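Glutamyl endopeptidase (Staphylococcus epidermidis, PDB 6PYM) cleaves peptide bonds on the carboxyl side of glutamate, and also of aspartate, as a secreted chymotrypsin-like serine protease of the S1B family. Local coordinates at residues K70-Y75 / K138-M143; L94-V99 / Q204-N209. The protein carries 1 engineered substitution. One frame throughout, in Å; residues are numbered along the deposited sequence.

Contact 1: residues K70-Y75 / K138-M143; sequences KNENDY and KPLATM
In both Glu72 and Leu140, which touch across the contact, CG lies anti to the backbone N (chi1 -171° and -172°). Leu140 CD2 then meets the extended Glu72 chain, 3.6 Å from Glu72 OE2 and also close to Glu72 CG and CD. The Tyr75 ring reaches Ala141, whose CB is 3.8 Å from both Tyr75 CE1 and Tyr75 OH. One face of this ring lies against Asn71 O, offset toward the rim. Thr142 CG2 touches Lys70 O at 3.5 Å and approaches Asn71 CB. Two CA-H...O contacts add to this, from Thr142 CA to Lys70 O and from Asn71 CA to Ala141 O.

Two loops meet here. One joins strands 64-67 and 80-87 of the six-stranded barrel, the other strands 128-133 and 143-154 of the seven-stranded sheet. The contact thus bridges the two beta domains of the chymotrypsin-like fold. Each loop is folded by its own turn. Asn71 to Asp74 is a type I turn, and Asn71 OD1 accepts from Asn73 N at 2.9 Å in the carbonyl plane, an Asx turn. Lys70 and Asn71 face Asp74 as a classic beta bulge. Pro139 to Thr142 is a type II turn. Its Pro139 O accepts from both Thr142 N and Thr142 OG1, the latter at 2.7 Å. Thr142 OG1 also bonds Trp144 NE1.

Waters link the loops. One donates to Lys70 O and accepts from Met143 N. The other accepts from Glu72 N and donates to Leu140 O at 2.7 Å. Phe24 of strand 22-27 packs against Tyr75, Leu140 and Ala141. Tyr75 also stacks on His66. The loops therefore meet through van der Waals contacts, some of them to oxygen. The side-chain hydrogen bonds of Asn71 and Thr142 lie within their own loops, while water carries polar links between the loops.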
ATOM      1  N   LYS A  70       5.879  12.330  -5.152  1.00 10.27           N
ATOM      2  CA  LYS A  70       5.489  13.563  -4.478  1.00 10.70           C
ATOM      3  C   LYS A  70       4.437  14.354  -5.235  1.00 10.23           C
ATOM      4  O   LYS A  70       3.554  14.949  -4.606  1.00 10.91           O
ATOM      5  CB  LYS A  70       6.711  14.447  -4.204  1.00 14.02           C
ATOM      6  CG  LYS A  70       6.359  15.706  -3.421  1.00 15.54           C
ATOM      7  CD  LYS A  70       7.580  16.500  -3.045  1.00 17.75           C
ATOM      8  CE  LYS A  70       7.187  17.750  -2.282  1.00 18.13           C
ATOM      9  NZ  LYS A  70       6.278  18.629  -3.069  1.00 24.71           N
ATOM     10  N   ASN A  71       4.523  14.379  -6.563  1.00 10.79           N
ATOM     11  CA  ASN A  71       3.464  14.881  -7.435  1.00 10.92           C
ATOM     12  C   ASN A  71       3.746  14.368  -8.843  1.00 11.60           C
ATOM     13  O   ASN A  71       4.732  13.665  -9.076  1.00 12.30           O
ATOM     14  CB  ASN A  71       3.313  16.408  -7.363  1.00 12.37           C
ATOM     15  CG  ASN A  71       4.571  17.150  -7.784  1.00 12.93           C
ATOM     16  OD1 ASN A  71       5.010  17.051  -8.926  1.00 14.26           O
ATOM     17  ND2 ASN A  71       5.141  17.910  -6.863  1.00 15.81           N
ATOM     18  N   GLU A  72       2.869  14.727  -9.785  1.00 12.79           N
ATOM     19  CA  GLU A  72       2.935  14.222 -11.156  1.00 16.70           C
ATOM     20  C   GLU A  72       4.236  14.594 -11.861  1.00 15.06           C
ATOM     21  O   GLU A  72       4.625  13.914 -12.819  1.00 17.91           O
ATOM     22  CB  GLU A  72       1.734  14.779 -11.931  1.00 20.67           C
ATOM     23  CG  GLU A  72       1.516  14.204 -13.316  1.00 22.60           C
ATOM     24  CD  GLU A  72       0.273  14.767 -13.987  1.00 20.17           C
ATOM     25  OE1 GLU A  72      -0.292  15.757 -13.470  1.00 27.12           O
ATOM     26  OE2 GLU A  72      -0.140  14.215 -15.024  1.00 26.05           O
ATOM     27  N   ASN A  73       4.907  15.652 -11.415  1.00 15.65           N
ATOM     28  CA  ASN A  73       6.161  16.100 -12.008  1.00 14.59           C
ATOM     29  C   ASN A  73       7.342  15.891 -11.072  1.00 15.36           C
ATOM     30  O   ASN A  73       8.397  16.501 -11.271  1.00 16.96           O
ATOM     31  CB  ASN A  73       6.064  17.572 -12.413  1.00 18.75           C
ATOM     32  CG  ASN A  73       4.897  17.845 -13.332  1.00 22.42           C
ATOM     33  OD1 ASN A  73       4.018  18.648 -13.017  1.00 30.15           O
ATOM     34  ND2 ASN A  73       4.878  17.173 -14.473  1.00 22.79           N
ATOM     35  N   ASP A  74       7.187  15.041 -10.049  1.00 14.53           N
ATOM     36  CA  ASP A  74       8.212  14.888  -9.014  1.00 14.31           C
ATOM     37  C   ASP A  74       8.158  13.445  -8.507  1.00 11.65           C
ATOM     38  O   ASP A  74       7.455  13.129  -7.540  1.00 12.69           O
ATOM     39  CB  ASP A  74       8.017  15.891  -7.887  1.00 15.27           C
ATOM     40  CG  ASP A  74       9.206  15.950  -6.943  1.00 17.23           C
ATOM     41  OD1 ASP A  74      10.035  15.022  -6.955  1.00 16.77           O
ATOM     42  OD2 ASP A  74       9.310  16.932  -6.174  1.00 20.53           O
ATOM     43  N   TYR A  75       8.926  12.584  -9.167  1.00 11.63           N
ATOM     44  CA  TYR A  75       9.106  11.192  -8.775  1.00 10.94           C
ATOM     45  C   TYR A  75      10.560  11.071  -8.343  1.00 11.42           C
ATOM     46  O   TYR A  75      11.429  10.714  -9.155  1.00 11.29           O
ATOM     47  CB  TYR A  75       8.817  10.291  -9.974  1.00 11.62           C
ATOM     48  CG  TYR A  75       7.390  10.358 -10.469  1.00 10.99           C
ATOM     49  CD1 TYR A  75       6.328  10.017  -9.639  1.00 10.98           C
ATOM     50  CD2 TYR A  75       7.102  10.733 -11.775  1.00 12.83           C
ATOM     51  CE1 TYR A  75       5.019  10.048 -10.094  1.00 11.68           C
ATOM     52  CE2 TYR A  75       5.789  10.778 -12.238  1.00 13.27           C
ATOM     53  CZ  TYR A  75       4.754  10.434 -11.390  1.00 11.20           C
ATOM     54  OH  TYR A  75       3.448  10.467 -11.830  1.00 12.74           O
ATOM     55  N   LYS A 138      -7.264  14.114  -5.007  1.00 10.37           N
ATOM     56  CA  LYS A 138      -6.170  15.054  -4.886  1.00 10.49           C
ATOM     57  C   LYS A 138      -5.365  15.071  -6.174  1.00 10.08           C
ATOM     58  O   LYS A 138      -5.569  14.238  -7.061  1.00 11.08           O
ATOM     59  CB  LYS A 138      -5.305  14.656  -3.686  1.00  9.77           C
ATOM     60  CG  LYS A 138      -6.099  14.489  -2.392  1.00 10.65           C
ATOM     61  CD  LYS A 138      -6.841  15.752  -1.976  1.00 11.12           C
ATOM     62  CE  LYS A 138      -7.309  15.622  -0.540  1.00 13.32           C
ATOM     63  NZ  LYS A 138      -8.092  16.796  -0.075  1.00 17.57           N
ATOM     64  N   PRO A 139      -4.434  16.018  -6.327  1.00 10.86           N
ATOM     65  CA  PRO A 139      -3.655  16.059  -7.568  1.00 12.31           C
ATOM     66  C   PRO A 139      -2.880  14.763  -7.760  1.00 11.25           C
ATOM     67  O   PRO A 139      -2.450  14.113  -6.794  1.00 10.07           O
ATOM     68  CB  PRO A 139      -2.721  17.257  -7.367  1.00 13.04           C
ATOM     69  CG  PRO A 139      -3.454  18.138  -6.406  1.00 13.52           C
ATOM     70  CD  PRO A 139      -4.136  17.177  -5.465  1.00 11.98           C
ATOM     71  N   LEU A 140      -2.724  14.376  -9.024  1.00 11.05           N
ATOM     72  CA  LEU A 140      -2.158  13.075  -9.351  1.00 11.47           C
ATOM     73  C   LEU A 140      -0.799  12.890  -8.686  1.00 10.55           C
ATOM     74  O   LEU A 140       0.039  13.798  -8.680  1.00 10.44           O
ATOM     75  CB  LEU A 140      -2.031  12.922 -10.866  1.00 13.06           C
ATOM     76  CG  LEU A 140      -1.621  11.539 -11.379  1.00 14.31           C
ATOM     77  CD1 LEU A 140      -2.693  10.506 -11.085  1.00 15.01           C
ATOM     78  CD2 LEU A 140      -1.312  11.594 -12.869  1.00 17.72           C
ATOM     79  N   ALA A 141      -0.603  11.713  -8.093  1.00  9.76           N
ATOM     80  CA  ALA A 141       0.669  11.304  -7.507  1.00  9.81           C
ATOM     81  C   ALA A 141       1.062  12.113  -6.280  1.00  8.99           C
ATOM     82  O   ALA A 141       2.246  12.162  -5.932  1.00  9.21           O
ATOM     83  CB  ALA A 141       1.799  11.266  -8.543  1.00 10.76           C
ATOM     84  N   THR A 142       0.100  12.737  -5.598  1.00  9.08           N
ATOM     85  CA  THR A 142       0.364  13.365  -4.312  1.00  8.91           C
ATOM     86  C   THR A 142       0.005  12.415  -3.174  1.00  7.50           C
ATOM     87  O   THR A 142      -1.014  11.715  -3.223  1.00  7.86           O
ATOM     88  CB  THR A 142      -0.348  14.715  -4.143  1.00  8.82           C
ATOM     89  OG1 THR A 142      -1.780  14.564  -4.242  1.00  9.59           O
ATOM     90  CG2 THR A 142       0.149  15.724  -5.185  1.00 11.10           C
ATOM     91  N   MET A 143       0.865  12.381  -2.162  1.00  7.70           N
ATOM     92  CA  MET A 143       0.743  11.435  -1.060  1.00  7.78           C
ATOM     93  C   MET A 143       0.002  12.088   0.101  1.00  7.12           C
ATOM     94  O   MET A 143       0.326  13.222   0.486  1.00  7.98           O
ATOM     95  CB  MET A 143       2.135  10.987  -0.614  1.00  7.68           C
ATOM     96  CG  MET A 143       2.094   9.887   0.429  1.00  8.47           C
ATOM     97  SD  MET A 143       3.671   9.516   1.229  1.00  8.27           S
ATOM     98  CE  MET A 143       4.676   8.970  -0.158  1.00  9.20           C
TER
HETATM   99  O   HOH W   1       2.587  14.762  -1.999  1.00  9.29           O
HETATM  100  O   HOH W   2       0.329  16.409  -9.169  1.00 15.08           O

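Contact 2: residues L94-V99 / Q204-N209; sequences LAILRV and QFLRNN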
ATOM      1  N   LEU A  94      -5.316  -8.970  -1.988  1.00  7.55           N
ATOM      2  CA  LEU A  94      -3.893  -8.759  -1.734  1.00  8.18           C
ATOM      3  C   LEU A  94      -3.069  -9.410  -2.831  1.00  7.93           C
ATOM      4  O   LEU A  94      -3.299 -10.575  -3.180  1.00  8.88           O
ATOM      5  CB  LEU A  94      -3.492  -9.380  -0.398  1.00  9.30           C
ATOM      6  CG  LEU A  94      -2.009  -9.279  -0.030  1.00  8.67           C
ATOM      7  CD1 LEU A  94      -1.570  -7.819   0.148  1.00 10.14           C
ATOM      8  CD2 LEU A  94      -1.725 -10.105   1.219  1.00 10.79           C
ATOM      9  N   ALA A  95      -2.082  -8.685  -3.342  1.00  8.23           N
ATOM     10  CA  ALA A  95      -1.130  -9.244  -4.284  1.00  9.01           C
ATOM     11  C   ALA A  95       0.248  -8.664  -4.022  1.00  8.44           C
ATOM     12  O   ALA A  95       0.390  -7.508  -3.602  1.00  9.26           O
ATOM     13  CB  ALA A  95      -1.526  -8.941  -5.733  1.00  9.60           C
ATOM     14  N   ILE A  96       1.267  -9.482  -4.269  1.00  8.19           N
ATOM     15  CA  ILE A  96       2.636  -9.001  -4.390  1.00  8.93           C
ATOM     16  C   ILE A  96       2.854  -8.643  -5.847  1.00  9.24           C
ATOM     17  O   ILE A  96       2.476  -9.408  -6.745  1.00 10.24           O
ATOM     18  CB  ILE A  96       3.642 -10.083  -3.962  1.00  9.98           C
ATOM     19  CG1 ILE A  96       3.432 -10.489  -2.500  1.00 10.28           C
ATOM     20  CG2 ILE A  96       5.074  -9.612  -4.225  1.00 11.06           C
ATOM     21  CD1 ILE A  96       4.189 -11.756  -2.098  1.00 12.13           C
ATOM     22  N   LEU A  97       3.454  -7.489  -6.095  1.00  8.82           N
ATOM     23  CA  LEU A  97       3.951  -7.158  -7.424  1.00  9.57           C
ATOM     24  C   LEU A  97       5.467  -7.109  -7.331  1.00  9.60           C
ATOM     25  O   LEU A  97       6.026  -6.274  -6.612  1.00  9.31           O
ATOM     26  CB  LEU A  97       3.402  -5.832  -7.943  1.00 10.54           C
ATOM     27  CG  LEU A  97       3.928  -5.429  -9.327  1.00 11.24           C
ATOM     28  CD1 LEU A  97       3.469  -6.395 -10.416  1.00 11.94           C
ATOM     29  CD2 LEU A  97       3.510  -4.020  -9.662  1.00 12.45           C
ATOM     30  N   ARG A  98       6.126  -8.033  -8.022  1.00 10.72           N
ATOM     31  CA  ARG A  98       7.568  -7.974  -8.175  1.00 10.68           C
ATOM     32  C   ARG A  98       7.873  -7.044  -9.336  1.00 10.11           C
ATOM     33  O   ARG A  98       7.232  -7.136 -10.388  1.00 11.71           O
ATOM     34  CB  ARG A  98       8.102  -9.375  -8.459  1.00 12.96           C
ATOM     35  CG  ARG A  98       9.608  -9.493  -8.542  1.00 15.40           C
ATOM     36  CD  ARG A  98      10.021 -10.952  -8.394  1.00 18.14           C
ATOM     37  NE  ARG A  98       9.816 -11.414  -7.024  1.00 17.09           N
ATOM     38  CZ  ARG A  98       9.341 -12.611  -6.694  1.00 17.31           C
ATOM     39  NH1 ARG A  98       9.008 -13.484  -7.633  1.00 20.98           N
ATOM     40  NH2 ARG A  98       9.195 -12.928  -5.415  1.00 18.55           N
ATOM     41  N   VAL A  99       8.825  -6.137  -9.140  1.00 10.21           N
ATOM     42  CA  VAL A  99       9.204  -5.168 -10.155  1.00 11.10           C
ATOM     43  C   VAL A  99      10.639  -5.420 -10.596  1.00 10.79           C
ATOM     44  O   VAL A  99      11.469  -5.941  -9.841  1.00 13.75           O
ATOM     45  CB  VAL A  99       9.027  -3.707  -9.680  1.00 10.41           C
ATOM     46  CG1 VAL A  99       7.554  -3.402  -9.447  1.00 12.02           C
ATOM     47  CG2 VAL A  99       9.839  -3.438  -8.419  1.00 11.60           C
ATOM     48  N   GLN A 204       2.827 -15.828   6.457  1.00 11.45           N
ATOM     49  CA  GLN A 204       3.466 -16.982   5.830  1.00 12.08           C
ATOM     50  C   GLN A 204       3.615 -16.777   4.330  1.00 11.85           C
ATOM     51  O   GLN A 204       4.675 -17.053   3.762  1.00 11.77           O
ATOM     52  CB  GLN A 204       2.656 -18.244   6.120  1.00 14.12           C
ATOM     53  CG  GLN A 204       2.674 -18.644   7.579  1.00 16.32           C
ATOM     54  CD  GLN A 204       1.772 -19.823   7.875  1.00 18.73           C
ATOM     55  OE1 GLN A 204       0.941 -20.209   7.055  1.00 21.88           O
ATOM     56  NE2 GLN A 204       1.944 -20.414   9.052  1.00 24.58           N
ATOM     57  N   PHE A 205       2.564 -16.281   3.680  1.00 10.99           N
ATOM     58  CA  PHE A 205       2.632 -15.955   2.259  1.00 11.61           C
ATOM     59  C   PHE A 205       3.754 -14.964   1.972  1.00 11.10           C
ATOM     60  O   PHE A 205       4.491 -15.115   0.992  1.00 11.06           O
ATOM     61  CB  PHE A 205       1.265 -15.411   1.825  1.00 11.43           C
ATOM     62  CG  PHE A 205       1.245 -14.709   0.484  1.00 12.81           C
ATOM     63  CD1 PHE A 205       1.354 -15.421  -0.699  1.00 13.50           C
ATOM     64  CD2 PHE A 205       1.039 -13.337   0.414  1.00 12.33           C
ATOM     65  CE1 PHE A 205       1.300 -14.775  -1.922  1.00 14.14           C
ATOM     66  CE2 PHE A 205       0.980 -12.693  -0.803  1.00 14.64           C
ATOM     67  CZ  PHE A 205       1.116 -13.411  -1.970  1.00 13.46           C
ATOM     68  N   LEU A 206       3.912 -13.952   2.826  1.00  9.77           N
ATOM     69  CA  LEU A 206       4.986 -12.982   2.623  1.00  9.62           C
ATOM     70  C   LEU A 206       6.355 -13.641   2.740  1.00  9.61           C
ATOM     71  O   LEU A 206       7.223 -13.448   1.882  1.00 10.17           O
ATOM     72  CB  LEU A 206       4.856 -11.833   3.616  1.00 10.80           C
ATOM     73  CG  LEU A 206       3.598 -10.977   3.489  1.00 10.62           C
ATOM     74  CD1 LEU A 206       3.620  -9.896   4.563  1.00 12.36           C
ATOM     75  CD2 LEU A 206       3.462 -10.373   2.085  1.00 12.28           C
ATOM     76  N   ARG A 207       6.572 -14.416   3.810  1.00  9.86           N
ATOM     77  CA  ARG A 207       7.876 -15.052   4.011  1.00  9.99           C
ATOM     78  C   ARG A 207       8.231 -15.983   2.863  1.00 11.52           C
ATOM     79  O   ARG A 207       9.405 -16.091   2.486  1.00 12.38           O
ATOM     80  CB  ARG A 207       7.895 -15.836   5.322  1.00 11.18           C
ATOM     81  CG  ARG A 207       7.982 -14.976   6.549  1.00 11.52           C
ATOM     82  CD  ARG A 207       8.182 -15.810   7.800  1.00 14.08           C
ATOM     83  NE  ARG A 207       8.339 -14.928   8.950  1.00 13.57           N
ATOM     84  CZ  ARG A 207       7.408 -14.702   9.872  1.00 14.22           C
ATOM     85  NH1 ARG A 207       6.248 -15.327   9.810  1.00 16.14           N
ATOM     86  NH2 ARG A 207       7.653 -13.862  10.867  1.00 15.75           N
ATOM     87  N   ASN A 208       7.239 -16.674   2.306  1.00 10.37           N
ATOM     88  CA  ASN A 208       7.503 -17.666   1.273  1.00 11.76           C
ATOM     89  C   ASN A 208       7.720 -17.067  -0.103  1.00 12.17           C
ATOM     90  O   ASN A 208       8.121 -17.793  -1.020  1.00 14.86           O
ATOM     91  CB  ASN A 208       6.400 -18.713   1.273  1.00 13.84           C
ATOM     92  CG  ASN A 208       6.470 -19.589   2.499  1.00 14.14           C
ATOM     93  OD1 ASN A 208       7.559 -19.966   2.925  1.00 17.11           O
ATOM     94  ND2 ASN A 208       5.329 -19.879   3.094  1.00 17.17           N
ATOM     95  N   ASN A 209       7.489 -15.769  -0.270  1.00 10.88           N
ATOM     96  CA  ASN A 209       7.710 -15.101  -1.542  1.00 10.79           C
ATOM     97  C   ASN A 209       8.688 -13.948  -1.468  1.00 11.34           C
ATOM     98  O   ASN A 209       9.196 -13.528  -2.513  1.00 13.25           O
ATOM     99  CB  ASN A 209       6.386 -14.573  -2.105  1.00 13.08           C
ATOM    100  CG  ASN A 209       5.504 -15.676  -2.586  1.00 14.69           C
ATOM    101  OD1 ASN A 209       5.655 -16.136  -3.717  1.00 17.32           O
ATOM    102  ND2 ASN A 209       4.598 -16.133  -1.738  1.00 15.19           N
TER
HETATM  103  O   HOH W   3       8.075 -15.614  -5.152  1.00 20.86           O
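Apolar contacts join Ile96 to Phe205 tip to tip. Ile96 CD1 lies 3.5 Å from Phe205 CZ, and Ile96 CG1 is 3.7 Å from Phe205 CE2. Phe205 CG is anti to the backbone N (chi1 166°), on a helix residue that faces the strand. Leu94 CD2 adds a looser contact to Phe205 CE2 at 4.3 Å. Ile96 CD1 also meets Asn209 CB at 3.6 Å, the two side chains crossing at a slant, and Leu206 CD2 lies farther off. Strand 95-99 belongs to the six-stranded antiparallel barrel of the chymotrypsin-like fold. The C-terminal helix 200-209 packs on the outside of this barrel, its last turns running 19° from the strand direction. Tyr88 meets the Phe205 ring edge-to-face.

Polar contacts gather at the Arg98 end. Arg98 NH2 sits 3.0 Å from Asn209 O, near the guanidinium plane, but the angle is poor for a hydrogen bond. A water bridges instead, accepting from Arg98 NH2 and donating to Asn209 OD1. The Asn209 amide is held by a nearly straight bond from ND2 to Phe205 O, 2.9 Å. Salt bridges to Glu45 and Glu84 hold the rest of the Arg98 guanidinium.

In the fold
Contact 1 is partly buried and lies near the surface, where two loops meet away from the annotated sites. Contact 2 is buried and joins a barrel strand to the C-terminal helix. They lie on opposite sides of the chain's centre, with centres about 26 Å apart, and do not touch. Both involve the six-stranded barrel: contact 1 through the loop between two of its strands, contact 2 through strand 95-99 itself. The other loop of contact 1 connects two strands of the second sheet. Both waters of contact 1 join backbone atoms, whereas the water of contact 2 joins two side chains. Apolar packing is larger in contact 2. Its Leu94 also follows the predicted charge-relay Asp93.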